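Local coordinates for protein endoribonuclease YbeY (PDB 1OZ9) that probably acts as a zinc-dependent, single-strand-specific endoribonuclease in 16S rRNA 3'-end maturation and late-stage 70S ribosome quality control, at residues N9-K14 against W28-L33; L15-V20 against S90-E95; Y46-Q51 against D86-Q91; Q51-L56 against K65-L70. All coordinates share one frame; numbering follows the deposited sequence.

Contact 1: residues N9-K14 against W28-L33; sequences NRVLVK and WAELAL
Val11 holds CG1 anti to its own backbone N (chi1 173°) and CG2 beside that N, and the two methyls part to meet different residues of the helix, CG1 going to Ala29 and CG2 to Glu30 and Leu33. They join the first strand and the helix of a beta-alpha-beta unit made of strand 10-15, helix 22-35 and strand 41-48. The helix packs against the sheet and runs back roughly antiparallel to the strand, the short segments making 149° with their axes 8.9 Å apart at closest approach. Val11 CG1 rests on Ala29 CB at 3.7 Å. At the margin, Glu30 lends only its aliphatic root, CG lying 3.7 Å from Val11 CG2, while its carboxylate comes close to that of Glu26, a pairing that could raise the pKa of either acid. Leu33 slants across Val11 and, just before the strand, Asn9: its CD1 is 3.7 Å from Val11 CG2 and 3.9 Å from Asn9 CB. The same leucine also touches Leu43, so it spans both strands of the unit. The Asn9 carboxamide is gripped at both ends, OD1 accepting from Val41 N and ND2 donating to Leu38 O. No direct hydrogen bond joins the two segments; instead one water accepts from Asn9 ND2 at 2.8 Å and donates to Glu30 O at 2.9 Å.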
loop_
_atom_site.group_PDB
_atom_site.type_symbol
_atom_site.label_atom_id
_atom_site.label_comp_id
_atom_site.label_asym_id
_atom_site.label_seq_id
_atom_site.Cartn_x
_atom_site.Cartn_y
_atom_site.Cartn_z
ATOM N N ASN A 9 -2.147 -15.959 -3.534
ATOM C CA ASN A 9 -1.930 -15.153 -2.334
ATOM C C ASN A 9 -3.270 -14.803 -1.726
ATOM O O ASN A 9 -4.312 -14.934 -2.365
ATOM C CB ASN A 9 -1.168 -13.863 -2.640
ATOM C CG ASN A 9 0.210 -14.151 -3.107
ATOM O OD1 ASN A 9 1.002 -14.820 -2.405
ATOM N ND2 ASN A 9 0.507 -13.724 -4.320
ATOM N N ARG A 10 -3.262 -14.374 -0.482
ATOM C CA ARG A 10 -4.550 -14.078 0.149
ATOM C C ARG A 10 -4.569 -12.613 0.393
ATOM O O ARG A 10 -3.808 -12.114 1.237
ATOM C CB ARG A 10 -4.665 -14.820 1.483
ATOM C CG ARG A 10 -6.006 -14.538 2.205
ATOM C CD ARG A 10 -6.220 -15.500 3.298
ATOM N NE ARG A 10 -7.490 -15.498 4.011
ATOM C CZ ARG A 10 -7.536 -15.835 5.307
ATOM N NH1 ARG A 10 -6.391 -16.066 5.954
ATOM N NH2 ARG A 10 -8.674 -15.886 5.963
ATOM N N VAL A 11 -5.354 -11.893 -0.402
ATOM C CA VAL A 11 -5.459 -10.455 -0.236
ATOM C C VAL A 11 -6.771 -10.158 0.483
ATOM O O VAL A 11 -7.843 -10.571 0.020
ATOM C CB VAL A 11 -5.372 -9.739 -1.598
ATOM C CG1 VAL A 11 -5.644 -8.255 -1.450
ATOM C CG2 VAL A 11 -3.929 -9.893 -2.134
ATOM N N LEU A 12 -6.684 -9.502 1.634
ATOM C CA LEU A 12 -7.852 -9.170 2.453
ATOM C C LEU A 12 -8.096 -7.675 2.408
ATOM O O LEU A 12 -7.322 -6.897 2.970
ATOM C CB LEU A 12 -7.608 -9.589 3.901
ATOM C CG LEU A 12 -7.283 -11.092 3.930
ATOM C CD1 LEU A 12 -6.907 -11.573 5.327
ATOM C CD2 LEU A 12 -8.492 -11.836 3.430
ATOM N N VAL A 13 -9.176 -7.260 1.781
ATOM C CA VAL A 13 -9.406 -5.834 1.652
ATOM C C VAL A 13 -10.519 -5.424 2.583
ATOM O O VAL A 13 -11.589 -6.061 2.583
ATOM C CB VAL A 13 -9.826 -5.489 0.238
ATOM C CG1 VAL A 13 -10.183 -3.979 0.136
ATOM C CG2 VAL A 13 -8.669 -5.840 -0.755
ATOM N N LYS A 14 -10.292 -4.375 3.358
ATOM C CA LYS A 14 -11.344 -3.865 4.255
ATOM C C LYS A 14 -11.585 -2.403 3.955
ATOM O O LYS A 14 -10.628 -1.623 3.926
ATOM C CB LYS A 14 -10.920 -4.032 5.705
ATOM C CG LYS A 14 -10.998 -5.486 6.149
ATOM C CD LYS A 14 -10.622 -5.686 7.613
ATOM C CE LYS A 14 -11.624 -6.625 8.286
ATOM N NZ LYS A 14 -11.098 -7.132 9.586
ATOM N N TRP A 28 -5.611 -5.049 -8.022
ATOM C CA TRP A 28 -4.333 -4.322 -8.046
ATOM C C TRP A 28 -3.347 -4.964 -7.074
ATOM O O TRP A 28 -2.184 -5.189 -7.408
ATOM C CB TRP A 28 -4.504 -2.853 -7.640
ATOM C CG TRP A 28 -5.235 -2.065 -8.673
ATOM C CD1 TRP A 28 -5.218 -2.259 -10.011
ATOM C CD2 TRP A 28 -6.097 -0.969 -8.437
ATOM N NE1 TRP A 28 -5.997 -1.317 -10.646
ATOM C CE2 TRP A 28 -6.576 -0.530 -9.692
ATOM C CE3 TRP A 28 -6.520 -0.303 -7.289
ATOM C CZ2 TRP A 28 -7.459 0.537 -9.826
ATOM C CZ3 TRP A 28 -7.389 0.768 -7.433
ATOM C CH2 TRP A 28 -7.848 1.167 -8.685
ATOM N N ALA A 29 -3.829 -5.250 -5.868
ATOM C CA ALA A 29 -2.977 -5.864 -4.857
ATOM C C ALA A 29 -2.491 -7.254 -5.306
ATOM O O ALA A 29 -1.289 -7.561 -5.158
ATOM C CB ALA A 29 -3.685 -5.931 -3.519
ATOM N N GLU A 30 -3.393 -8.075 -5.849
ATOM C CA GLU A 30 -3.002 -9.402 -6.339
ATOM C C GLU A 30 -2.020 -9.302 -7.512
ATOM O O GLU A 30 -1.026 -10.066 -7.572
ATOM C CB GLU A 30 -4.228 -10.247 -6.731
ATOM C CG GLU A 30 -5.109 -10.604 -5.527
ATOM C CD GLU A 30 -6.335 -11.405 -5.919
ATOM O OE1 GLU A 30 -6.776 -11.274 -7.084
ATOM O OE2 GLU A 30 -6.846 -12.177 -5.073
ATOM N N LEU A 31 -2.256 -8.351 -8.416
ATOM C CA LEU A 31 -1.355 -8.183 -9.535
ATOM C C LEU A 31 0.027 -7.718 -9.060
ATOM O O LEU A 31 1.032 -8.122 -9.620
ATOM C CB LEU A 31 -1.889 -7.194 -10.557
ATOM C CG LEU A 31 -3.075 -7.694 -11.378
ATOM C CD1 LEU A 31 -3.651 -6.526 -12.190
ATOM C CD2 LEU A 31 -2.718 -8.918 -12.266
ATOM N N ALA A 32 0.059 -6.829 -8.081
ATOM C CA ALA A 32 1.347 -6.350 -7.535
ATOM C C ALA A 32 2.125 -7.510 -6.883
ATOM O O ALA A 32 3.327 -7.669 -7.121
ATOM C CB ALA A 32 1.109 -5.249 -6.497
ATOM N N LEU A 33 1.435 -8.312 -6.072
ATOM C CA LEU A 33 2.083 -9.454 -5.432
ATOM C C LEU A 33 2.619 -10.419 -6.467
ATOM O O LEU A 33 3.750 -10.920 -6.329
ATOM C CB LEU A 33 1.158 -10.155 -4.411
ATOM C CG LEU A 33 0.808 -9.345 -3.157
ATOM C CD1 LEU A 33 -0.204 -10.106 -2.258
ATOM C CD2 LEU A 33 2.031 -8.881 -2.291
HETATM O O HOH W 1 -1.181 -12.622 -6.197
#

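Contact 2: residues L15-V20 against S90-E95; sequences LKKRKV and SQDTAE
Gln91 reaches out between Lys17 and Lys19, and the larger part of the contact is packing around this buried side chain. Its CG stands anti to the backbone N (chi1 -179°) and the chain runs on extended, carrying the carboxamide up to the backbone of Arg18 and Lys19. Lys17 crosses it at about a right angle, with Lys17 CB 3.7 Å from Gln91 CB and 3.6 Å from Gln91 CD. On the far side of the carboxamide, Lys19 CB approaches Gln91 CD to 3.8 Å, so aliphatic carbon from two lysines encloses the amide group.

Charge pairing is weaker and lies toward the surface. Lys19 and Glu95 form a long salt bridge, NZ to OE2 3.8 Å, their side chains crossing at about a right angle. Lys17 is bent at chi2 (-66°) and crosses Asp92 obliquely, its NZ staying 4.6 Å from Asp92 OD1, beyond a salt bridge. The other oxygen, Asp92 OD2, accepts from Asp50 N.

Among hydrogen bonds, Ser90 supplies the N-cap of the helix: its OG accepts from Thr93 N at 3.3 Å in a nearly straight bond (167°).

The contact thus sets the connection from strand 10-15 to helix 22-35 against the first turn of helix 91-101. Backbone bonds from Lys16 and Lys17 to Ile47 tie this loop to strand 41-48, Val20 packs on Ile25 and Trp28 of helix 22-35, and Leu105 of helix 105-120 touches Lys19, Val20, Ala94 and Glu95.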
loop_
_atom_site.group_PDB
_atom_site.type_symbol
_atom_site.label_atom_id
_atom_site.label_comp_id
_atom_site.label_asym_id
_atom_site.label_seq_id
_atom_site.Cartn_x
_atom_site.Cartn_y
_atom_site.Cartn_z
ATOM N N LEU A 15 -12.841 -2.023 3.722
ATOM C CA LEU A 15 -13.128 -0.629 3.364
ATOM C C LEU A 15 -14.018 0.050 4.376
ATOM O O LEU A 15 -15.165 -0.394 4.622
ATOM C CB LEU A 15 -13.825 -0.556 1.993
ATOM C CG LEU A 15 -13.171 -1.329 0.832
ATOM C CD1 LEU A 15 -14.016 -1.291 -0.438
ATOM C CD2 LEU A 15 -11.804 -0.756 0.539
ATOM N N LYS A 16 -13.486 1.100 4.981
ATOM C CA LYS A 16 -14.303 2.007 5.783
ATOM C C LYS A 16 -14.775 3.091 4.817
ATOM O O LYS A 16 -15.888 3.584 4.922
ATOM C CB LYS A 16 -13.500 2.637 6.934
ATOM C CG LYS A 16 -14.364 3.567 7.817
ATOM C CD LYS A 16 -13.613 4.194 8.997
ATOM C CE LYS A 16 -14.577 5.051 9.804
ATOM N NZ LYS A 16 -14.078 5.352 11.178
ATOM N N LYS A 17 -13.918 3.465 3.872
ATOM C CA LYS A 17 -14.264 4.451 2.835
ATOM C C LYS A 17 -14.371 3.683 1.519
ATOM O O LYS A 17 -13.529 2.828 1.236
ATOM C CB LYS A 17 -13.192 5.524 2.760
ATOM C CG LYS A 17 -13.232 6.441 3.939
ATOM C CD LYS A 17 -14.525 7.248 3.950
ATOM C CE LYS A 17 -14.365 8.498 4.804
ATOM N NZ LYS A 17 -15.625 9.311 4.951
ATOM N N ARG A 18 -15.416 3.960 0.739
ATOM C CA ARG A 18 -15.797 3.079 -0.358
ATOM C C ARG A 18 -15.948 3.615 -1.766
ATOM O O ARG A 18 -16.687 3.021 -2.571
ATOM C CB ARG A 18 -17.137 2.447 0.020
ATOM C CG ARG A 18 -17.105 1.793 1.379
ATOM C CD ARG A 18 -18.340 1.027 1.676
ATOM N NE ARG A 18 -18.618 0.948 3.102
ATOM C CZ ARG A 18 -18.286 -0.073 3.846
ATOM N NH1 ARG A 18 -17.661 -1.104 3.299
ATOM N NH2 ARG A 18 -18.585 -0.072 5.137
ATOM N N LYS A 19 -15.275 4.725 -2.073
ATOM C CA LYS A 19 -15.400 5.333 -3.385
ATOM C C LYS A 19 -14.766 4.488 -4.488
ATOM O O LYS A 19 -15.201 4.536 -5.640
ATOM C CB LYS A 19 -14.827 6.769 -3.391
ATOM C CG LYS A 19 -15.628 7.682 -4.235
ATOM C CD LYS A 19 -15.483 9.161 -3.873
ATOM C CE LYS A 19 -16.309 9.967 -4.868
ATOM N NZ LYS A 19 -16.537 11.423 -4.617
ATOM N N VAL A 20 -13.773 3.694 -4.123
ATOM C CA VAL A 20 -13.116 2.780 -5.049
ATOM C C VAL A 20 -13.592 1.348 -4.779
ATOM O O VAL A 20 -13.597 0.871 -3.630
ATOM C CB VAL A 20 -11.583 2.870 -4.899
ATOM C CG1 VAL A 20 -10.864 1.809 -5.757
ATOM C CG2 VAL A 20 -11.091 4.301 -5.216
ATOM N N SER A 90 -5.518 6.435 3.385
ATOM C CA SER A 90 -6.621 7.331 3.673
ATOM C C SER A 90 -7.208 7.805 2.358
ATOM O O SER A 90 -6.529 8.455 1.544
ATOM C CB SER A 90 -6.178 8.568 4.455
ATOM O OG SER A 90 -7.277 9.500 4.496
ATOM N N GLN A 91 -8.479 7.499 2.158
ATOM C CA GLN A 91 -9.175 8.019 1.000
ATOM C C GLN A 91 -9.189 9.543 0.988
ATOM O O GLN A 91 -9.100 10.151 -0.066
ATOM C CB GLN A 91 -10.621 7.487 0.951
ATOM C CG GLN A 91 -11.370 7.982 -0.262
ATOM C CD GLN A 91 -12.814 7.492 -0.263
ATOM O OE1 GLN A 91 -13.751 8.235 0.072
ATOM N NE2 GLN A 91 -12.986 6.257 -0.635
ATOM N N ASP A 92 -9.345 10.159 2.158
ATOM C CA ASP A 92 -9.401 11.613 2.259
ATOM C C ASP A 92 -8.140 12.249 1.692
ATOM O O ASP A 92 -8.196 13.218 0.928
ATOM C CB ASP A 92 -9.494 12.057 3.708
ATOM C CG ASP A 92 -10.810 11.702 4.361
ATOM O OD1 ASP A 92 -11.823 11.444 3.641
ATOM O OD2 ASP A 92 -10.910 11.669 5.606
ATOM N N THR A 93 -6.993 11.736 2.112
ATOM C CA THR A 93 -5.743 12.300 1.649
ATOM C C THR A 93 -5.506 11.933 0.210
ATOM O O THR A 93 -5.055 12.771 -0.550
ATOM C CB THR A 93 -4.572 11.853 2.546
ATOM O OG1 THR A 93 -4.685 12.543 3.794
ATOM C CG2 THR A 93 -3.223 12.348 1.975
ATOM N N ALA A 94 -5.827 10.692 -0.161
ATOM C CA ALA A 94 -5.682 10.242 -1.544
ATOM C C ALA A 94 -6.462 11.168 -2.497
ATOM O O ALA A 94 -5.975 11.521 -3.578
ATOM C CB ALA A 94 -6.184 8.781 -1.677
ATOM N N GLU A 95 -7.671 11.567 -2.097
ATOM C CA GLU A 95 -8.474 12.450 -2.964
ATOM C C GLU A 95 -7.787 13.794 -3.193
ATOM O O GLU A 95 -7.781 14.305 -4.314
ATOM C CB GLU A 95 -9.890 12.671 -2.416
ATOM C CG GLU A 95 -10.835 11.482 -2.581
ATOM C CD GLU A 95 -12.216 11.792 -2.012
ATOM O OE1 GLU A 95 -12.280 12.134 -0.804
ATOM O OE2 GLU A 95 -13.219 11.730 -2.772
#

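Contact 3: residues Y46-Q51 against D86-Q91; sequences YITDDQ and DVVISQ
Ser90 OG donates to Asp50 OD1 at 2.7 Å, meeting that oxygen on its anti side and 34° out of the carboxylate plane. The same OD1 also accepts from Thr93 OG1, and Asp50 OD2 forms a salt bridge with Arg96, so several donors fix the carboxylate. Beside this pair run four backbone bonds. Tyr46 N donates to Val87 O and Ile89 N to Tyr46 O; Thr48 N then meets Ile89 O at 2.8 Å, and Gln91 N meets Thr48 O at 2.9 Å from a position tilted 23° off the carbonyl plane. This alternation is that of parallel strands, here 41-48 and 81-90, the two inner members of a four-stranded mixed sheet in a matrix-metalloproteinase-type fold. One face of the sheet carries Ile47 and Ile89, which lie side by side with Ile47 CD1 3.8 Å from Ile89 CB, and Ile89 goes on to Leu112 and Ile113 of helix 105-120. That helix bears His115 and His119, predicted zinc ligands whose side chains lie about 7 Å from that of Val87. On the reverse face Val88 CG1 packs against two neighbours, 3.7 Å from Thr48 CG2 and 4.0 Å from Tyr46 CD2. Tyr46 CG is anti to the backbone N (chi1 -174°), and Thr48 CB sits 3.6 Å above the ring plane toward its rim. Tyr46 OH and Thr48 OG1 both hydrogen-bond to Glu52 OE1.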
loop_
_atom_site.group_PDB
_atom_site.type_symbol
_atom_site.label_atom_id
_atom_site.label_comp_id
_atom_site.label_asym_id
_atom_site.label_seq_id
_atom_site.Cartn_x
_atom_site.Cartn_y
_atom_site.Cartn_z
ATOM N N TYR A 46 -6.345 -1.716 3.933
ATOM C CA TYR A 46 -7.463 -1.026 4.593
ATOM C C TYR A 46 -7.614 0.351 3.970
ATOM O O TYR A 46 -6.629 1.084 3.876
ATOM C CB TYR A 46 -7.175 -0.889 6.088
ATOM C CG TYR A 46 -8.290 -0.326 6.969
ATOM C CD1 TYR A 46 -9.635 -0.503 6.662
ATOM C CD2 TYR A 46 -7.976 0.364 8.146
ATOM C CE1 TYR A 46 -10.630 -0.004 7.490
ATOM C CE2 TYR A 46 -8.950 0.864 8.974
ATOM C CZ TYR A 46 -10.276 0.682 8.658
ATOM O OH TYR A 46 -11.227 1.197 9.519
ATOM N N ILE A 47 -8.814 0.695 3.511
ATOM C CA ILE A 47 -9.041 2.059 3.011
ATOM C C ILE A 47 -9.874 2.787 4.068
ATOM O O ILE A 47 -11.035 2.424 4.328
ATOM C CB ILE A 47 -9.800 2.098 1.677
ATOM C CG1 ILE A 47 -9.133 1.234 0.598
ATOM C CG2 ILE A 47 -9.967 3.554 1.215
ATOM C CD1 ILE A 47 -7.662 1.596 0.256
ATOM N N THR A 48 -9.293 3.810 4.686
ATOM C CA THR A 48 -9.975 4.484 5.773
ATOM C C THR A 48 -9.967 5.994 5.583
ATOM O O THR A 48 -9.849 6.465 4.442
ATOM C CB THR A 48 -9.379 4.010 7.134
ATOM O OG1 THR A 48 -10.105 4.574 8.221
ATOM C CG2 THR A 48 -7.922 4.479 7.323
ATOM N N ASP A 49 -10.117 6.741 6.671
ATOM C CA ASP A 49 -10.204 8.208 6.598
ATOM C C ASP A 49 -9.042 8.902 7.299
ATOM O O ASP A 49 -8.204 8.253 7.915
ATOM C CB ASP A 49 -11.519 8.720 7.192
ATOM C CG ASP A 49 -11.668 8.402 8.684
ATOM O OD1 ASP A 49 -10.731 7.882 9.324
ATOM O OD2 ASP A 49 -12.721 8.643 9.308
ATOM N N ASP A 50 -9.008 10.227 7.224
ATOM C CA ASP A 50 -7.914 10.992 7.821
ATOM C C ASP A 50 -7.824 10.847 9.334
ATOM O O ASP A 50 -6.718 10.817 9.898
ATOM C CB ASP A 50 -8.012 12.481 7.442
ATOM C CG ASP A 50 -7.231 12.802 6.187
ATOM O OD1 ASP A 50 -6.647 11.856 5.599
ATOM O OD2 ASP A 50 -7.135 13.956 5.706
ATOM N N GLN A 51 -8.977 10.761 9.998
ATOM C CA GLN A 51 -8.966 10.640 11.446
ATOM C C GLN A 51 -8.326 9.317 11.893
ATOM O O GLN A 51 -7.513 9.284 12.815
ATOM C CB GLN A 51 -10.360 10.892 12.055
ATOM C CG GLN A 51 -10.651 12.401 12.171
ATOM C CD GLN A 51 -12.086 12.777 12.586
ATOM O OE1 GLN A 51 -12.713 12.109 13.424
ATOM N NE2 GLN A 51 -12.587 13.874 12.022
ATOM N N ASP A 86 0.064 -5.252 6.862
ATOM C CA ASP A 86 -1.018 -4.367 6.442
ATOM C C ASP A 86 -0.572 -3.126 5.703
ATOM O O ASP A 86 0.450 -2.541 6.033
ATOM C CB ASP A 86 -1.770 -3.839 7.666
ATOM C CG ASP A 86 -2.276 -4.942 8.562
ATOM O OD1 ASP A 86 -2.638 -5.997 8.031
ATOM O OD2 ASP A 86 -2.311 -4.832 9.801
ATOM N N VAL A 87 -1.411 -2.695 4.772
ATOM C CA VAL A 87 -1.238 -1.395 4.101
ATOM C C VAL A 87 -2.514 -0.622 4.397
ATOM O O VAL A 87 -3.609 -1.133 4.153
ATOM C CB VAL A 87 -1.107 -1.523 2.598
ATOM C CG1 VAL A 87 -1.139 -0.148 1.956
ATOM C CG2 VAL A 87 0.240 -2.218 2.249
ATOM N N VAL A 88 -2.384 0.587 4.942
ATOM C CA VAL A 88 -3.550 1.387 5.307
ATOM C C VAL A 88 -3.463 2.709 4.533
ATOM O O VAL A 88 -2.448 3.414 4.648
ATOM C CB VAL A 88 -3.519 1.702 6.819
ATOM C CG1 VAL A 88 -4.741 2.556 7.234
ATOM C CG2 VAL A 88 -3.465 0.409 7.627
ATOM N N ILE A 89 -4.540 3.061 3.805
ATOM C CA ILE A 89 -4.569 4.242 2.960
ATOM C C ILE A 89 -5.731 5.132 3.359
ATOM O O ILE A 89 -6.817 4.630 3.644
ATOM C CB ILE A 89 -4.796 3.769 1.511
ATOM C CG1 ILE A 89 -3.515 3.082 1.024
ATOM C CG2 ILE A 89 -5.221 4.956 0.607
ATOM C CD1 ILE A 89 -3.656 2.313 -0.293
ATOM N N SER A 90 -5.518 6.435 3.385
ATOM C CA SER A 90 -6.621 7.331 3.673
ATOM C C SER A 90 -7.208 7.805 2.358
ATOM O O SER A 90 -6.529 8.455 1.544
ATOM C CB SER A 90 -6.178 8.568 4.455
ATOM O OG SER A 90 -7.277 9.500 4.496
ATOM N N GLN A 91 -8.479 7.499 2.158
ATOM C CA GLN A 91 -9.175 8.019 1.000
ATOM C C GLN A 91 -9.189 9.543 0.988
ATOM O O GLN A 91 -9.100 10.151 -0.066
ATOM C CB GLN A 91 -10.621 7.487 0.951
ATOM C CG GLN A 91 -11.370 7.982 -0.262
ATOM C CD GLN A 91 -12.814 7.492 -0.263
ATOM O OE1 GLN A 91 -13.751 8.235 0.072
ATOM N NE2 GLN A 91 -12.986 6.257 -0.635
#

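Contact 4: residues Q51-L56 against K65-L70; sequences QEIREL and KPTDVL
Ile53 is the bump of this contact, and the turning chain from Pro66 to Leu70 forms the hollow that receives it. A first torsion away from the usual staggered positions (chi1 -148°) directs CG1 toward the hollow, while CG2 lies between the backbone N and the carbonyl carbon. Each branch has its own part of the wall. CG2 presses on the backbone of Thr67, 3.5 Å from both Thr67 N and Thr67 O, with the Pro66 ring flanking it. The terminal CD1 goes deepest, coming 3.7 Å from Thr67 O and 3.9 Å from Asp68 O. Thr67 CG2 meets the isoleucine at about a right angle and covers CG1 and CD1.

Leu70 closes the hollow from the strand side. Its CD1 fits between two helix residues one turn apart, 4.0 Å from Ile53 CG1 and likewise 4.0 Å from Leu56 CB. Nearer the surface the shapes are flatter: Arg54 lays its CB and CG over the peptide between Lys65 and Pro66, with Arg54 CG 3.7 Å from Lys65 C, and its NE continues to a salt bridge with Asp64. Lys65 O accepts from Asn57 ND2, a further tie to helix 50-61.

Backbone bonds from Asp68 to Ser90 and from Leu70 to Val88 begin the antiparallel pairing of edge strand 69-78 with strand 81-90. Val69 points away from helix 50-61, its side chain about 4 Å from that of His115, a predicted zinc ligand, a placement consistent with the edge strand that borders the active-site cleft in metalloproteinase-type folds.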
loop_
_atom_site.group_PDB
_atom_site.type_symbol
_atom_site.label_atom_id
_atom_site.label_comp_id
_atom_site.label_asym_id
_atom_site.label_seq_id
_atom_site.Cartn_x
_atom_site.Cartn_y
_atom_site.Cartn_z
ATOM N N GLN A 51 -8.977 10.761 9.998
ATOM C CA GLN A 51 -8.966 10.640 11.446
ATOM C C GLN A 51 -8.326 9.317 11.893
ATOM O O GLN A 51 -7.513 9.284 12.815
ATOM C CB GLN A 51 -10.360 10.892 12.055
ATOM C CG GLN A 51 -10.651 12.401 12.171
ATOM C CD GLN A 51 -12.086 12.777 12.586
ATOM O OE1 GLN A 51 -12.713 12.109 13.424
ATOM N NE2 GLN A 51 -12.587 13.874 12.022
ATOM N N GLU A 52 -8.662 8.228 11.227
ATOM C CA GLU A 52 -8.086 6.964 11.644
ATOM C C GLU A 52 -6.606 6.883 11.312
ATOM O O GLU A 52 -5.800 6.429 12.133
ATOM C CB GLU A 52 -8.829 5.784 11.049
ATOM C CG GLU A 52 -8.146 4.480 11.407
ATOM C CD GLU A 52 -9.070 3.284 11.335
ATOM O OE1 GLU A 52 -10.074 3.334 10.572
ATOM O OE2 GLU A 52 -8.775 2.297 12.059
ATOM N N ILE A 53 -6.226 7.339 10.127
ATOM C CA ILE A 53 -4.818 7.252 9.781
ATOM C C ILE A 53 -3.989 8.160 10.695
ATOM O O ILE A 53 -2.849 7.858 11.031
ATOM C CB ILE A 53 -4.573 7.493 8.277
ATOM C CG1 ILE A 53 -3.363 6.658 7.817
ATOM C CG2 ILE A 53 -4.423 8.992 7.962
ATOM C CD1 ILE A 53 -3.326 6.395 6.349
ATOM N N ARG A 54 -4.605 9.222 11.191
ATOM C CA ARG A 54 -3.887 10.110 12.085
ATOM C C ARG A 54 -3.565 9.403 13.400
ATOM O O ARG A 54 -2.437 9.489 13.902
ATOM C CB ARG A 54 -4.684 11.395 12.309
ATOM C CG ARG A 54 -4.028 12.391 13.230
ATOM C CD ARG A 54 -4.937 13.548 13.588
ATOM N NE ARG A 54 -4.394 14.373 14.663
ATOM C CZ ARG A 54 -4.689 15.655 14.819
ATOM N NH1 ARG A 54 -5.515 16.247 13.963
ATOM N NH2 ARG A 54 -4.156 16.350 15.819
ATOM N N GLU A 55 -4.542 8.701 13.968
ATOM C CA GLU A 55 -4.290 7.977 15.208
ATOM C C GLU A 55 -3.161 6.985 14.963
ATOM O O GLU A 55 -2.276 6.832 15.794
ATOM C CB GLU A 55 -5.522 7.206 15.704
ATOM C CG GLU A 55 -6.744 8.019 16.079
ATOM C CD GLU A 55 -7.957 7.135 16.335
ATOM O OE1 GLU A 55 -7.863 5.919 16.096
ATOM O OE2 GLU A 55 -9.014 7.644 16.751
ATOM N N LEU A 56 -3.199 6.317 13.818
ATOM C CA LEU A 56 -2.171 5.332 13.482
ATOM C C LEU A 56 -0.784 5.973 13.375
ATOM O O LEU A 56 0.203 5.460 13.932
ATOM C CB LEU A 56 -2.518 4.610 12.188
ATOM C CG LEU A 56 -3.723 3.674 12.270
ATOM C CD1 LEU A 56 -4.077 3.112 10.879
ATOM C CD2 LEU A 56 -3.488 2.557 13.315
ATOM N N LYS A 65 -0.495 13.633 12.712
ATOM C CA LYS A 65 -1.093 14.235 11.540
ATOM C C LYS A 65 -1.525 13.128 10.587
ATOM O O LYS A 65 -1.053 11.993 10.683
ATOM C CB LYS A 65 -0.097 15.159 10.849
ATOM C CG LYS A 65 1.169 14.457 10.345
ATOM C CD LYS A 65 2.140 15.498 9.759
ATOM C CE LYS A 65 3.610 15.130 10.041
ATOM N NZ LYS A 65 4.563 16.268 9.794
ATOM N N PRO A 66 -2.432 13.450 9.678
ATOM C CA PRO A 66 -2.881 12.473 8.683
ATOM C C PRO A 66 -1.776 12.269 7.665
ATOM O O PRO A 66 -0.827 13.060 7.644
ATOM C CB PRO A 66 -4.065 13.165 8.005
ATOM C CG PRO A 66 -4.353 14.394 8.840
ATOM C CD PRO A 66 -3.096 14.760 9.543
ATOM N N THR A 67 -1.883 11.213 6.871
ATOM C CA THR A 67 -0.941 10.956 5.793
ATOM C C THR A 67 -1.647 10.124 4.725
ATOM O O THR A 67 -2.824 9.775 4.894
ATOM C CB THR A 67 0.340 10.272 6.324
ATOM O OG1 THR A 67 1.298 10.198 5.266
ATOM C CG2 THR A 67 0.059 8.792 6.685
ATOM N N ASP A 68 -0.983 9.827 3.616
ATOM C CA ASP A 68 -1.643 9.049 2.558
ATOM C C ASP A 68 -1.627 7.525 2.759
ATOM O O ASP A 68 -2.653 6.826 2.550
ATOM C CB ASP A 68 -1.073 9.390 1.183
ATOM C CG ASP A 68 0.458 9.362 1.132
ATOM O OD1 ASP A 68 1.147 9.024 2.146
ATOM O OD2 ASP A 68 1.058 9.731 0.081
ATOM N N VAL A 69 -0.483 6.992 3.164
ATOM C CA VAL A 69 -0.407 5.545 3.320
ATOM C C VAL A 69 0.579 5.175 4.436
ATOM O O VAL A 69 1.616 5.819 4.598
ATOM C CB VAL A 69 0.049 4.897 1.972
ATOM C CG1 VAL A 69 1.432 5.462 1.500
ATOM C CG2 VAL A 69 0.024 3.328 1.994
ATOM N N LEU A 70 0.256 4.130 5.188
ATOM C CA LEU A 70 1.171 3.592 6.171
ATOM C C LEU A 70 1.255 2.085 5.964
ATOM O O LEU A 70 0.255 1.448 5.605
ATOM C CB LEU A 70 0.709 3.916 7.580
ATOM C CG LEU A 70 0.810 5.400 7.992
ATOM C CD1 LEU A 70 0.175 5.579 9.357
ATOM C CD2 LEU A 70 2.242 5.894 8.062
#

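How the contacts relate
Contacts 1, 3 and 4 all reach the four-stranded mixed sheet. Contact 1 lies at one edge strand, 10-15, contact 3 joins its inner strands and contact 4 reaches the other edge strand, 69-78; the centres of contacts 1 and 4 are about 21 Å apart, on opposite sides of the chain's centre. Contacts 2 and 4 each lie about 7 Å from contact 3, centre to centre. Contact 3 shares Ser90 and Gln91 with contact 2 and Gln51 with contact 4. Along the chain, contact 1 closes before contacts 3 and 4 open, its segments alternate with those of contact 2, and contact 4 is nested within both contacts 2 and 3. Contacts 2, 3 and 4 thus gather sequence-distant loops and helix starts at one end of the sheet.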